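Local atomic coordinates of intracellular growth locus, subunit C (Francisella tularensis subsp. tularensis, PDB entry 2QWU), a protein that probably takes part in host cell invasion and intracellular growth of this pathogen, being encoded in its pathogenicity island. Residues E5-Q10 / I139-S144; E46-N51 / L91-K96; V53-G58 / T62-A67; T163-V168 / Y175-I180; L190-A195 / G201-G206. The protein carries 2 engineered substitutions. One frame throughout, in Å; residues are numbered along the deposited sequence.

Interaction 1 (E5-Q10 / I139-S144)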
# COMPACT_ATOMS: atom_id res chain seq x y z
N GLU A 5 -4.36 13.32 -12.86
CA GLU A 5 -4.28 13.04 -11.44
C GLU A 5 -4.93 11.68 -11.10
O GLU A 5 -6.09 11.42 -11.47
CB GLU A 5 -5.05 14.14 -10.71
CG GLU A 5 -6.55 14.02 -11.06
CD GLU A 5 -7.28 15.31 -11.31
OE1 GLU A 5 -7.73 15.92 -10.33
OE2 GLU A 5 -7.43 15.73 -12.48
N MSE A 6 -4.22 10.84 -10.36
CA MSE A 6 -4.79 9.57 -9.95
C MSE A 6 -6.07 9.76 -9.11
O MSE A 6 -7.05 9.03 -9.28
CB MSE A 6 -3.74 8.78 -9.19
CG MSE A 6 -4.16 7.35 -8.79
SE MSE A 6 -4.06 6.18 -10.16
CE MSE A 6 -2.58 6.27 -10.63
N ILE A 7 -6.07 10.70 -8.19
CA ILE A 7 -7.28 10.95 -7.40
C ILE A 7 -7.83 12.32 -7.76
O ILE A 7 -7.15 13.35 -7.58
CB ILE A 7 -6.97 10.90 -5.93
CG1 ILE A 7 -6.38 9.51 -5.59
CG2 ILE A 7 -8.27 11.15 -5.14
CD1 ILE A 7 -5.81 9.44 -4.17
N THR A 8 -9.07 12.36 -8.26
CA THR A 8 -9.69 13.62 -8.69
C THR A 8 -10.45 14.32 -7.55
O THR A 8 -11.00 13.66 -6.67
CB THR A 8 -10.71 13.39 -9.89
OG1 THR A 8 -11.82 12.58 -9.42
CG2 THR A 8 -10.02 12.67 -11.05
N ARG A 9 -10.52 15.65 -7.60
CA ARG A 9 -11.25 16.40 -6.58
C ARG A 9 -12.72 15.93 -6.53
O ARG A 9 -13.30 15.82 -5.46
CB ARG A 9 -11.17 17.89 -6.88
CG ARG A 9 -11.99 18.74 -5.92
CD ARG A 9 -11.68 18.43 -4.46
NE ARG A 9 -10.26 18.60 -4.15
CZ ARG A 9 -9.74 18.42 -2.95
NH1 ARG A 9 -10.52 18.06 -1.93
NH2 ARG A 9 -8.43 18.60 -2.76
N GLN A 10 -13.30 15.65 -7.70
CA GLN A 10 -14.68 15.14 -7.77
C GLN A 10 -14.85 13.84 -6.95
O GLN A 10 -15.81 13.70 -6.21
CB GLN A 10 -15.06 14.86 -9.23
CG GLN A 10 -16.34 14.00 -9.41
CD GLN A 10 -17.62 14.75 -9.05
OE1 GLN A 10 -17.70 15.99 -9.17
NE2 GLN A 10 -18.65 14.00 -8.65
N ILE A 139 1.74 13.77 -2.54
CA ILE A 139 1.22 12.43 -2.27
C ILE A 139 0.00 12.18 -3.15
O ILE A 139 -0.50 13.11 -3.80
CB ILE A 139 0.68 12.28 -0.81
CG1 ILE A 139 -0.54 13.21 -0.56
CG2 ILE A 139 1.83 12.55 0.22
CD1 ILE A 139 -1.24 12.96 0.82
N MSE A 140 -0.39 10.91 -3.22
CA MSE A 140 -1.69 10.55 -3.81
C MSE A 140 -2.53 10.30 -2.54
O MSE A 140 -3.53 10.95 -2.33
CB MSE A 140 -1.62 9.30 -4.69
CG MSE A 140 -0.97 9.67 -6.07
SE MSE A 140 -0.75 8.20 -7.24
CE MSE A 140 0.38 7.16 -6.25
N ILE A 141 -2.09 9.38 -1.69
CA ILE A 141 -2.77 9.10 -0.42
C ILE A 141 -1.66 8.90 0.66
O ILE A 141 -0.68 8.20 0.42
CB ILE A 141 -3.50 7.76 -0.43
CG1 ILE A 141 -4.50 7.69 -1.56
CG2 ILE A 141 -4.17 7.57 0.93
CD1 ILE A 141 -5.27 6.35 -1.55
N ASP A 142 -1.86 9.47 1.84
CA ASP A 142 -0.90 9.25 2.96
C ASP A 142 -1.41 8.04 3.76
O ASP A 142 -2.38 8.12 4.52
CB ASP A 142 -0.83 10.51 3.87
CG ASP A 142 0.27 10.41 4.91
OD1 ASP A 142 0.78 9.29 5.12
OD2 ASP A 142 0.64 11.45 5.55
N LEU A 143 -0.75 6.90 3.58
CA LEU A 143 -1.17 5.67 4.24
C LEU A 143 -0.45 5.45 5.58
O LEU A 143 -0.61 4.43 6.21
CB LEU A 143 -0.83 4.47 3.32
CG LEU A 143 -1.64 4.49 2.01
CD1 LEU A 143 -1.13 3.34 1.10
CD2 LEU A 143 -3.14 4.36 2.30
N SER A 144 0.36 6.41 6.00
CA SER A 144 1.15 6.20 7.20
C SER A 144 0.37 5.73 8.39
O SER A 144 -0.63 6.33 8.76
CB SER A 144 1.97 7.47 7.58
OG SER A 144 2.73 7.94 6.47
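Ile7 and Met140 mark the closest approach of the two backbones, their CA atoms 6.7 Å apart, and the chain is irregular at both. Side chains make the contact, and Ile7 does most of the reaching. Its CG1 branch stands beside the backbone N, with CD1 stretched out beyond it (chi2 170°), which carries that methyl into the opposite segment. There Ile7 CD1 lies 3.3 Å from Met140 O and 3.4 Å from Ile141 CG1, the latter tighter than ordinary carbon contact, and the two isoleucine side chains run roughly perpendicular to one another. Met140, a selenomethionine, comes the other way: extended as far as its selenium and then turned at chi3 (-61°), it brings SE to 3.6 Å from Met6 CB and 3.8 Å from Met6 CG, so the base of Met6 rather than its end does the touching. Val20 of strand 18-21 packs on Met6, Ile7 and Met140 alike.

Farther along, each segment has a polar turn of its own. Thr8 caps helix 9-14, while Asp142 OD1 takes both Ser144 N (3.0 Å) and Ser144 OG (2.7 Å), the latter also bonded to Ser125 N. The arrangement is that of a small buried hydrophobic cluster between an N-capped helix start and a loop that contains an Asx turn, joining the N-terminal arm to the region before strand 147-150.

Interaction 2 (E46-N51 / L91-K96)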
# COMPACT_ATOMS: atom_id res chain seq x y z
N GLU A 46 3.53 -10.70 11.76
CA GLU A 46 4.85 -10.98 11.18
C GLU A 46 5.37 -9.68 10.61
O GLU A 46 4.70 -9.04 9.80
CB GLU A 46 4.75 -12.05 10.09
CG GLU A 46 4.08 -13.33 10.56
CD GLU A 46 4.86 -14.06 11.66
OE1 GLU A 46 4.21 -14.76 12.48
OE2 GLU A 46 6.11 -13.96 11.69
N LYS A 47 6.55 -9.28 11.06
CA LYS A 47 7.21 -8.06 10.60
C LYS A 47 8.02 -8.32 9.32
O LYS A 47 8.87 -9.21 9.28
CB LYS A 47 8.15 -7.54 11.70
CG LYS A 47 7.41 -6.92 12.83
CD LYS A 47 8.27 -6.59 14.07
CE LYS A 47 7.34 -6.41 15.30
NZ LYS A 47 7.99 -5.65 16.44
N LEU A 48 7.75 -7.57 8.26
CA LEU A 48 8.52 -7.78 7.04
C LEU A 48 9.84 -7.00 7.17
O LEU A 48 9.85 -5.91 7.73
CB LEU A 48 7.75 -7.28 5.80
CG LEU A 48 6.63 -8.07 5.10
CD1 LEU A 48 7.21 -9.25 4.27
CD2 LEU A 48 5.62 -8.58 6.12
N ASP A 49 10.94 -7.56 6.67
CA ASP A 49 12.23 -6.88 6.69
C ASP A 49 12.20 -5.67 5.76
O ASP A 49 11.56 -5.70 4.70
CB ASP A 49 13.37 -7.79 6.19
CG ASP A 49 13.57 -9.04 7.04
OD1 ASP A 49 13.32 -9.01 8.28
OD2 ASP A 49 13.99 -10.06 6.44
N LYS A 50 12.88 -4.60 6.16
CA LYS A 50 12.97 -3.39 5.34
C LYS A 50 14.19 -3.67 4.43
O LYS A 50 15.32 -3.40 4.80
CB LYS A 50 13.23 -2.21 6.25
CG LYS A 50 13.21 -0.87 5.56
CD LYS A 50 13.76 0.13 6.57
CE LYS A 50 13.36 1.49 6.19
NZ LYS A 50 14.03 2.40 7.17
N ASN A 51 13.95 -4.23 3.25
CA ASN A 51 15.02 -4.67 2.37
C ASN A 51 14.91 -4.24 0.92
O ASN A 51 15.62 -4.74 0.04
CB ASN A 51 15.10 -6.21 2.43
CG ASN A 51 13.82 -6.86 1.96
OD1 ASN A 51 12.88 -6.17 1.62
ND2 ASN A 51 13.76 -8.19 1.99
N LEU A 91 0.27 -5.40 -2.33
CA LEU A 91 1.60 -5.01 -1.85
C LEU A 91 2.69 -5.83 -2.52
O LEU A 91 2.47 -6.99 -2.82
CB LEU A 91 1.66 -5.24 -0.31
CG LEU A 91 0.61 -4.52 0.54
CD1 LEU A 91 0.36 -5.24 1.83
CD2 LEU A 91 1.12 -3.15 0.80
N GLY A 92 3.85 -5.22 -2.75
CA GLY A 92 4.97 -5.94 -3.32
C GLY A 92 6.01 -6.10 -2.20
O GLY A 92 6.35 -5.11 -1.56
N VAL A 93 6.47 -7.33 -1.93
CA VAL A 93 7.48 -7.53 -0.90
C VAL A 93 8.62 -8.38 -1.46
O VAL A 93 8.45 -9.11 -2.43
CB VAL A 93 6.89 -8.20 0.37
CG1 VAL A 93 5.77 -7.30 0.94
CG2 VAL A 93 6.30 -9.60 0.02
N LEU A 94 9.79 -8.25 -0.85
CA LEU A 94 10.93 -9.08 -1.32
C LEU A 94 11.18 -10.13 -0.21
O LEU A 94 11.61 -9.80 0.90
CB LEU A 94 12.16 -8.19 -1.54
CG LEU A 94 13.37 -8.89 -2.14
CD1 LEU A 94 13.11 -9.45 -3.54
CD2 LEU A 94 14.46 -7.75 -2.14
N ILE A 95 10.84 -11.39 -0.49
CA ILE A 95 10.95 -12.45 0.53
C ILE A 95 11.37 -13.78 -0.07
O ILE A 95 11.25 -14.00 -1.28
CB ILE A 95 9.58 -12.70 1.23
CG1 ILE A 95 8.50 -13.03 0.17
CG2 ILE A 95 9.15 -11.43 2.02
CD1 ILE A 95 7.11 -13.36 0.74
N LYS A 96 11.83 -14.68 0.80
CA LYS A 96 12.19 -16.03 0.38
C LYS A 96 10.88 -16.84 0.29
O LYS A 96 9.88 -16.51 0.92
CB LYS A 96 13.15 -16.66 1.41
CG LYS A 96 14.48 -15.90 1.48
CD LYS A 96 15.42 -16.45 2.53
CE LYS A 96 15.73 -17.88 2.22
NZ LYS A 96 16.98 -18.38 2.88
O HOH W 1 10.66 -8.47 3.72
O HOH W 2 12.40 -10.74 3.80
O HOH W 3 10.14 -6.67 1.40
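Val93 is the first residue of strand 86-96 to meet the 46-51 segment: its CB lies 4.1 Å from Leu48 CD1, and the two side chains cross at about a right angle. Leu94 O then receives a hydrogen bond from Asn51 ND2 at 2.9 Å, with an N-H...O angle of 166°. The acceptor lies almost in the amide plane of Asn51, though ND2 itself is tilted 30° from the plane of the carbonyl. Two waters also approach Leu94 O from the Asp49 side. On the other arm of the amide, water 3 accepts from Leu94 N at 2.8 Å and is 2.8 Å from Asn51 OD1. Asn51 thus binds the C=O directly and the N-H through a water; with chi1 61° its CG stands between the backbone N and the carbonyl carbon, which sets the amide alongside Leu94. Next, Ile95 CG2 lies 3.7 Å from Leu48 CD1, so that one methyl touches both Val93 and Ile95.

Within the main antiparallel sheet, strand 86-96 has strand 173-184 along one edge, bonded through Val93 and Ile95, and strand 71-79 along the other, bonded at Gly92, while Leu48 is tied by its backbone to Leu41 of strand 37-43.

Interaction 3 (V53-G58 / T62-A67)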
# COMPACT_ATOMS: atom_id res chain seq x y z
N VAL A 53 15.34 -1.24 -1.77
CA VAL A 53 15.92 0.10 -1.97
C VAL A 53 14.94 0.87 -2.86
O VAL A 53 15.13 0.97 -4.09
CB VAL A 53 17.33 0.02 -2.57
CG1 VAL A 53 17.93 1.40 -2.66
CG2 VAL A 53 18.21 -0.87 -1.66
N ALA A 54 13.88 1.38 -2.24
CA ALA A 54 12.81 2.09 -2.96
C ALA A 54 13.21 3.52 -3.19
O ALA A 54 13.90 4.18 -2.34
CB ALA A 54 11.50 2.01 -2.20
N ILE A 55 12.78 4.02 -4.34
CA ILE A 55 13.17 5.35 -4.77
C ILE A 55 12.00 6.35 -4.71
O ILE A 55 10.97 6.14 -5.39
CB ILE A 55 13.70 5.27 -6.23
CG1 ILE A 55 14.81 4.21 -6.36
CG2 ILE A 55 14.11 6.69 -6.70
CD1 ILE A 55 16.09 4.57 -5.57
N ASP A 56 12.12 7.37 -3.87
CA ASP A 56 11.08 8.39 -3.73
C ASP A 56 11.06 9.24 -5.04
O ASP A 56 12.04 9.29 -5.79
CB ASP A 56 11.36 9.28 -2.49
CG ASP A 56 10.10 9.94 -1.92
OD1 ASP A 56 8.97 9.54 -2.28
OD2 ASP A 56 10.21 10.86 -1.06
N GLY A 57 9.94 9.88 -5.31
CA GLY A 57 9.86 10.65 -6.55
C GLY A 57 10.96 11.70 -6.60
O GLY A 57 11.19 12.42 -5.61
N GLY A 58 11.61 11.76 -7.75
CA GLY A 58 12.65 12.75 -8.01
C GLY A 58 13.99 12.43 -7.41
O GLY A 58 14.98 13.14 -7.66
N THR A 62 21.55 7.18 -7.95
CA THR A 62 22.98 6.91 -7.76
C THR A 62 23.39 7.16 -6.32
O THR A 62 24.48 6.76 -5.91
CB THR A 62 23.87 7.81 -8.68
OG1 THR A 62 23.79 9.17 -8.25
CG2 THR A 62 23.47 7.70 -10.10
N LYS A 63 22.54 7.86 -5.58
CA LYS A 63 22.82 8.10 -4.19
C LYS A 63 22.05 7.12 -3.29
O LYS A 63 22.23 7.11 -2.08
CB LYS A 63 22.44 9.53 -3.81
CG LYS A 63 23.42 10.56 -4.31
CD LYS A 63 22.92 11.94 -3.96
CE LYS A 63 23.86 13.00 -4.49
NZ LYS A 63 23.15 14.33 -4.56
N ALA A 64 21.19 6.31 -3.89
CA ALA A 64 20.39 5.35 -3.13
C ALA A 64 21.26 4.14 -2.76
O ALA A 64 21.85 3.50 -3.63
CB ALA A 64 19.21 4.89 -3.94
N ASP A 65 21.36 3.82 -1.48
CA ASP A 65 22.16 2.68 -1.14
C ASP A 65 21.48 1.79 -0.10
O ASP A 65 21.36 0.57 -0.29
CB ASP A 65 23.53 3.14 -0.69
CG ASP A 65 23.47 4.23 0.36
OD1 ASP A 65 22.46 4.97 0.41
OD2 ASP A 65 24.46 4.35 1.13
N SER A 66 20.99 2.37 0.98
CA SER A 66 20.36 1.55 1.99
C SER A 66 18.89 1.30 1.70
O SER A 66 18.27 2.06 0.99
CB SER A 66 20.50 2.19 3.37
OG SER A 66 19.66 3.33 3.45
N ALA A 67 18.37 0.20 2.23
CA ALA A 67 16.95 -0.13 2.03
C ALA A 67 16.09 0.95 2.65
O ALA A 67 16.37 1.48 3.74
CB ALA A 67 16.63 -1.44 2.69
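Val53 and Ile55 meet Ala64 in a surface contact between two limbs of one long loop, the connection that runs from strand 46-47 to strand 71-79. Both limbs are irregular. They come together at one end, where the CA atoms of Val53 and Ala67 are 4.1 Å apart, and then diverge, with side chains making the contact.

Val53 lies across the returning limb with its two methyls divided between neighbours. Val53 CG1, opposite the backbone N (chi1 -176°), rests 3.9 Å from Ala64 CB and 3.7 Å from Ser66 O; Val53 CG2, opposite the carbonyl carbon, lies 3.7 Å from Asp65 O and 4.0 Å from Ala67 CA. The valine therefore packs largely on backbone, and of Asp65 and Ser66 it is the carbonyl oxygens that are touched. Ile55 reaches Ala64 differently: its CG1 stands beside the backbone N, and a turn at chi2 (-65°) swings Ile55 CD1 round until it sits 3.5 Å from Ala64 CB. That single methyl of Ala64 is thus touched by Ile55 and Val53 together.

The outgoing limb is tied down elsewhere, Ile55 through its backbone to Cys27 and Asp56 OD1 to Asn126 and Lys128. A polar tie between the limbs comes just past Ala67, where Thr68 OG1 bonds to Ala54 O. Between the two segments themselves, methyls against methyls and peptide carbonyls give van der Waals contact that depends on shape, with little directional preference.

Interaction 4 (T163-V168 / Y175-I180)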
# COMPACT_ATOMS: atom_id res chain seq x y z
N THR A 163 7.10 -13.62 -8.28
CA THR A 163 7.29 -13.08 -9.63
C THR A 163 8.80 -13.06 -9.93
O THR A 163 9.62 -13.25 -9.03
CB THR A 163 6.78 -11.61 -9.79
OG1 THR A 163 7.78 -10.71 -9.28
CG2 THR A 163 5.45 -11.42 -9.10
N GLU A 164 9.15 -12.85 -11.19
CA GLU A 164 10.54 -12.73 -11.58
C GLU A 164 10.84 -11.26 -11.86
O GLU A 164 11.86 -10.95 -12.46
CB GLU A 164 10.82 -13.55 -12.87
CG GLU A 164 10.68 -15.06 -12.67
CD GLU A 164 11.52 -15.57 -11.51
OE1 GLU A 164 12.71 -15.19 -11.39
OE2 GLU A 164 10.99 -16.35 -10.70
N LEU A 165 9.96 -10.35 -11.43
CA LEU A 165 10.18 -8.93 -11.70
C LEU A 165 11.48 -8.31 -11.21
O LEU A 165 11.96 -7.33 -11.80
CB LEU A 165 9.01 -8.12 -11.16
CG LEU A 165 7.70 -8.33 -11.88
CD1 LEU A 165 6.59 -7.67 -11.11
CD2 LEU A 165 7.80 -7.72 -13.29
N MSE A 166 12.00 -8.80 -10.09
CA MSE A 166 13.27 -8.30 -9.55
C MSE A 166 14.27 -9.46 -9.56
O MSE A 166 15.23 -9.51 -8.80
CB MSE A 166 13.07 -7.78 -8.12
CG MSE A 166 12.24 -6.50 -8.01
SE MSE A 166 12.17 -5.76 -6.27
CE MSE A 166 12.96 -6.76 -5.46
N GLY A 167 14.04 -10.42 -10.45
CA GLY A 167 14.92 -11.58 -10.46
C GLY A 167 14.98 -12.30 -9.12
O GLY A 167 14.04 -12.26 -8.29
N VAL A 168 16.07 -13.01 -8.89
CA VAL A 168 16.25 -13.70 -7.63
C VAL A 168 17.46 -13.07 -7.00
O VAL A 168 18.53 -13.04 -7.61
CB VAL A 168 16.46 -15.21 -7.86
CG1 VAL A 168 16.65 -15.94 -6.55
CG2 VAL A 168 15.24 -15.75 -8.62
N TYR A 175 10.53 -10.96 -5.72
CA TYR A 175 9.53 -9.92 -5.49
C TYR A 175 8.22 -10.69 -5.55
O TYR A 175 7.92 -11.33 -6.59
CB TYR A 175 9.64 -8.89 -6.58
CG TYR A 175 8.73 -7.68 -6.38
CD1 TYR A 175 8.88 -6.86 -5.27
CD2 TYR A 175 7.82 -7.32 -7.37
CE1 TYR A 175 8.12 -5.65 -5.15
CE2 TYR A 175 7.09 -6.15 -7.28
CZ TYR A 175 7.24 -5.32 -6.17
OH TYR A 175 6.54 -4.12 -6.07
N HIS A 176 7.43 -10.63 -4.47
CA HIS A 176 6.14 -11.35 -4.40
C HIS A 176 5.01 -10.33 -4.35
O HIS A 176 5.14 -9.27 -3.74
CB HIS A 176 6.00 -12.21 -3.12
CG HIS A 176 6.78 -13.52 -3.14
ND1 HIS A 176 8.16 -13.58 -3.17
CD2 HIS A 176 6.34 -14.80 -3.06
CE1 HIS A 176 8.55 -14.86 -3.09
NE2 HIS A 176 7.46 -15.61 -3.03
N ILE A 177 3.88 -10.66 -4.95
CA ILE A 177 2.77 -9.74 -4.93
C ILE A 177 1.70 -10.27 -3.98
O ILE A 177 1.22 -11.39 -4.16
CB ILE A 177 2.24 -9.56 -6.36
CG1 ILE A 177 3.38 -8.96 -7.19
CG2 ILE A 177 0.97 -8.74 -6.34
CD1 ILE A 177 3.01 -8.35 -8.55
N ILE A 178 1.34 -9.49 -2.97
CA ILE A 178 0.35 -9.89 -1.96
C ILE A 178 -0.92 -9.11 -2.25
O ILE A 178 -0.94 -7.88 -2.17
CB ILE A 178 0.84 -9.54 -0.50
CG1 ILE A 178 2.17 -10.23 -0.24
CG2 ILE A 178 -0.21 -9.86 0.50
CD1 ILE A 178 2.74 -9.79 1.17
N SER A 179 -1.97 -9.84 -2.63
CA SER A 179 -3.27 -9.22 -2.96
C SER A 179 -4.24 -9.56 -1.89
O SER A 179 -4.48 -10.72 -1.65
CB SER A 179 -3.84 -9.74 -4.31
OG SER A 179 -2.90 -9.54 -5.36
N ILE A 180 -4.81 -8.54 -1.25
CA ILE A 180 -5.71 -8.77 -0.13
C ILE A 180 -7.02 -8.07 -0.40
O ILE A 180 -7.04 -6.91 -0.84
CB ILE A 180 -5.13 -8.19 1.19
CG1 ILE A 180 -3.64 -8.52 1.27
CG2 ILE A 180 -5.92 -8.77 2.39
CD1 ILE A 180 -2.94 -7.81 2.44
O HOH W 4 11.48 -11.23 -8.34
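Thr163 joins Tyr175 where the chain leaves strand 157-162, and an ST turn, Leu165 N donating to Thr163 OG1 at 3.1 Å, runs into a type I beta turn from Glu164 to Gly167 in the connection back to strand 173-184.

Among the polar bonds, Tyr175 O is gripped twice by one residue, from Thr163 N in a bent bond of 3.0 Å and from Thr163 OG1 at 2.8 Å. The hydroxyl group sits between its own backbone N and carbonyl carbon (chi1 81°), a position that lets OG1 give to the strand and accept from the turn at once.

Apolar contacts gather at the tyrosine and, beside it, at Ile177. Leu165 CD1 comes to the ring edge, in its plane, 4.0 Å from Tyr175 CD2, and Thr163 CG2 lies 3.7 Å from Ile177 CG1. Met166, a selenomethionine, makes a Met-aromatic contact: Met166 SE is 4.2 Å from the centroid of the Tyr175 ring and 37° off the normal, an oblique approach. The far end of the ring is fixed too, its OH bonding to Pro24 O and Ser72 OG.

Water 4 ties the turn to the strand with four hydrogen bonds, donating to Thr163 O and Gly167 O and accepting from Met166 N and, at 2.8 Å, from Tyr175 N.

Interaction 5 (L190-A195 / G201-G206)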
# COMPACT_ATOMS: atom_id res chain seq x y z
N LEU A 190 -8.40 9.85 5.41
CA LEU A 190 -7.04 9.72 4.95
C LEU A 190 -6.65 11.01 4.21
O LEU A 190 -7.44 11.54 3.43
CB LEU A 190 -6.93 8.57 3.92
CG LEU A 190 -6.93 7.13 4.48
CD1 LEU A 190 -7.12 6.14 3.36
CD2 LEU A 190 -5.64 6.86 5.24
N PRO A 191 -5.41 11.48 4.38
CA PRO A 191 -4.98 12.69 3.65
C PRO A 191 -4.75 12.27 2.17
O PRO A 191 -4.27 11.15 1.89
CB PRO A 191 -3.63 13.04 4.31
CG PRO A 191 -3.69 12.48 5.62
CD PRO A 191 -4.42 11.14 5.43
N VAL A 192 -5.16 13.12 1.23
CA VAL A 192 -4.98 12.86 -0.20
C VAL A 192 -4.52 14.14 -0.89
O VAL A 192 -4.50 15.21 -0.29
CB VAL A 192 -6.30 12.37 -0.88
CG1 VAL A 192 -6.73 11.08 -0.23
CG2 VAL A 192 -7.38 13.47 -0.83
N CYS A 193 -4.10 14.01 -2.13
CA CYS A 193 -3.74 15.20 -2.92
C CYS A 193 -4.12 14.86 -4.33
O CYS A 193 -3.83 13.73 -4.81
CB CYS A 193 -2.26 15.50 -2.87
SG CYS A 193 -1.90 17.14 -3.63
N CYS A 194 -4.75 15.83 -4.99
CA CYS A 194 -5.27 15.63 -6.33
C CYS A 194 -4.37 16.12 -7.44
O CYS A 194 -3.17 15.81 -7.38
CB CYS A 194 -6.69 16.23 -6.39
SG CYS A 194 -7.77 15.47 -5.09
N ALA A 195 -4.90 16.86 -8.43
CA ALA A 195 -4.11 17.24 -9.61
C ALA A 195 -2.79 17.97 -9.38
O ALA A 195 -1.73 17.54 -9.86
CB ALA A 195 -5.02 18.09 -10.59
N GLY A 201 -6.34 17.40 0.35
CA GLY A 201 -7.65 17.25 0.92
C GLY A 201 -7.65 16.11 1.89
O GLY A 201 -6.61 15.51 2.18
N VAL A 202 -8.84 15.82 2.39
CA VAL A 202 -9.03 14.73 3.34
C VAL A 202 -10.20 13.91 2.83
O VAL A 202 -11.32 14.44 2.69
CB VAL A 202 -9.37 15.29 4.73
CG1 VAL A 202 -9.77 14.11 5.70
CG2 VAL A 202 -8.17 16.08 5.26
N ALA A 203 -9.97 12.64 2.57
CA ALA A 203 -11.03 11.79 2.10
C ALA A 203 -11.67 11.13 3.32
O ALA A 203 -10.99 10.40 4.04
CB ALA A 203 -10.47 10.75 1.23
N LYS A 204 -12.96 11.38 3.55
CA LYS A 204 -13.68 10.74 4.65
C LYS A 204 -14.01 9.33 4.15
O LYS A 204 -14.59 9.15 3.06
CB LYS A 204 -14.96 11.54 4.96
CG LYS A 204 -15.88 10.94 6.02
CD LYS A 204 -15.26 10.74 7.42
CE LYS A 204 -16.39 10.73 8.47
NZ LYS A 204 -17.67 10.14 7.89
N ILE A 205 -13.62 8.33 4.92
CA ILE A 205 -13.85 6.94 4.49
C ILE A 205 -14.73 6.15 5.42
O ILE A 205 -15.19 5.09 5.05
CB ILE A 205 -12.52 6.14 4.27
CG1 ILE A 205 -11.73 5.97 5.57
CG2 ILE A 205 -11.66 6.92 3.24
CD1 ILE A 205 -10.44 5.19 5.41
N GLY A 206 -14.97 6.67 6.62
CA GLY A 206 -15.81 5.92 7.52
C GLY A 206 -16.27 6.73 8.70
O GLY A 206 -16.05 7.92 8.77
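Leu190 O takes a hydrogen bond from Ala203 N at 2.9 Å and, beside it, a CA-H...O contact from Val202 CA at 3.6 Å. The same pattern recurs at the neighbouring hydrogen-bonded pair, where Gly201 O receives Val192 N at 3.0 Å and is approached by the CA-H of Pro191. Two further bonds complete the ladder: Leu190 N gives to Ala203 O, and Gly201 N to Val192 O at 2.9 Å.

Leu190-Ala203 and Val192-Gly201 are thus antiparallel hydrogen-bonded pairs on either side of the non-hydrogen-bonded pair Pro191-Val202, whose CA atoms are 4.5 Å apart. This is a beta hairpin, and a markedly twisted one: the N-to-C directions of the short strands make 130°, well short of exactly antiparallel. In the Val192-Gly201 pair both donors stand above the carbonyl planes, by 43° at Gly201 O and 41° at Val192 O, while the Leu190-Ala203 bonds are nearer in plane. Proline costs no bond here, because at a non-hydrogen-bonded position the backbone N does not face strand 201-204.

The hairpin has two unlike faces. Pro191 and Val202 lie on the exposed one. On the other, Val192 CG1 meets Ala203 CB at 4.0 Å; just past the strand, Ile205 CD1 meets Leu190 CD1 at 4.0 Å, these two side chains slanting across each other. Ile78 of strand 71-79 packs on both Leu190 and Ile205, and Val12 of helix 9-14 on Val192.

Two groups of contacts lie on opposite sides of the chain's centre. Interactions 1 and 5 are neighbours, centres about 6 Å apart: segment 139-144 runs beside strand 189-193, with probable hydrogen bonds from Asp142 N to Pro191 O (2.9 Å) and from Cys193 N to Met140 O (3.1 Å). Interactions 2 and 4 share the main sheet, their centres about 10 Å apart, with a probable hydrogen bond from His176 N to Val93 O (2.7 Å); Leu94 CD1 also packs on Met166 CE. Interaction 3 touches interaction 2, Ala67 CB lying 3.2 Å from Lys50 O, though their centres are about 17 Å apart. The two ends stay well separated, the centres of interactions 4 and 5 being about 29 Å apart.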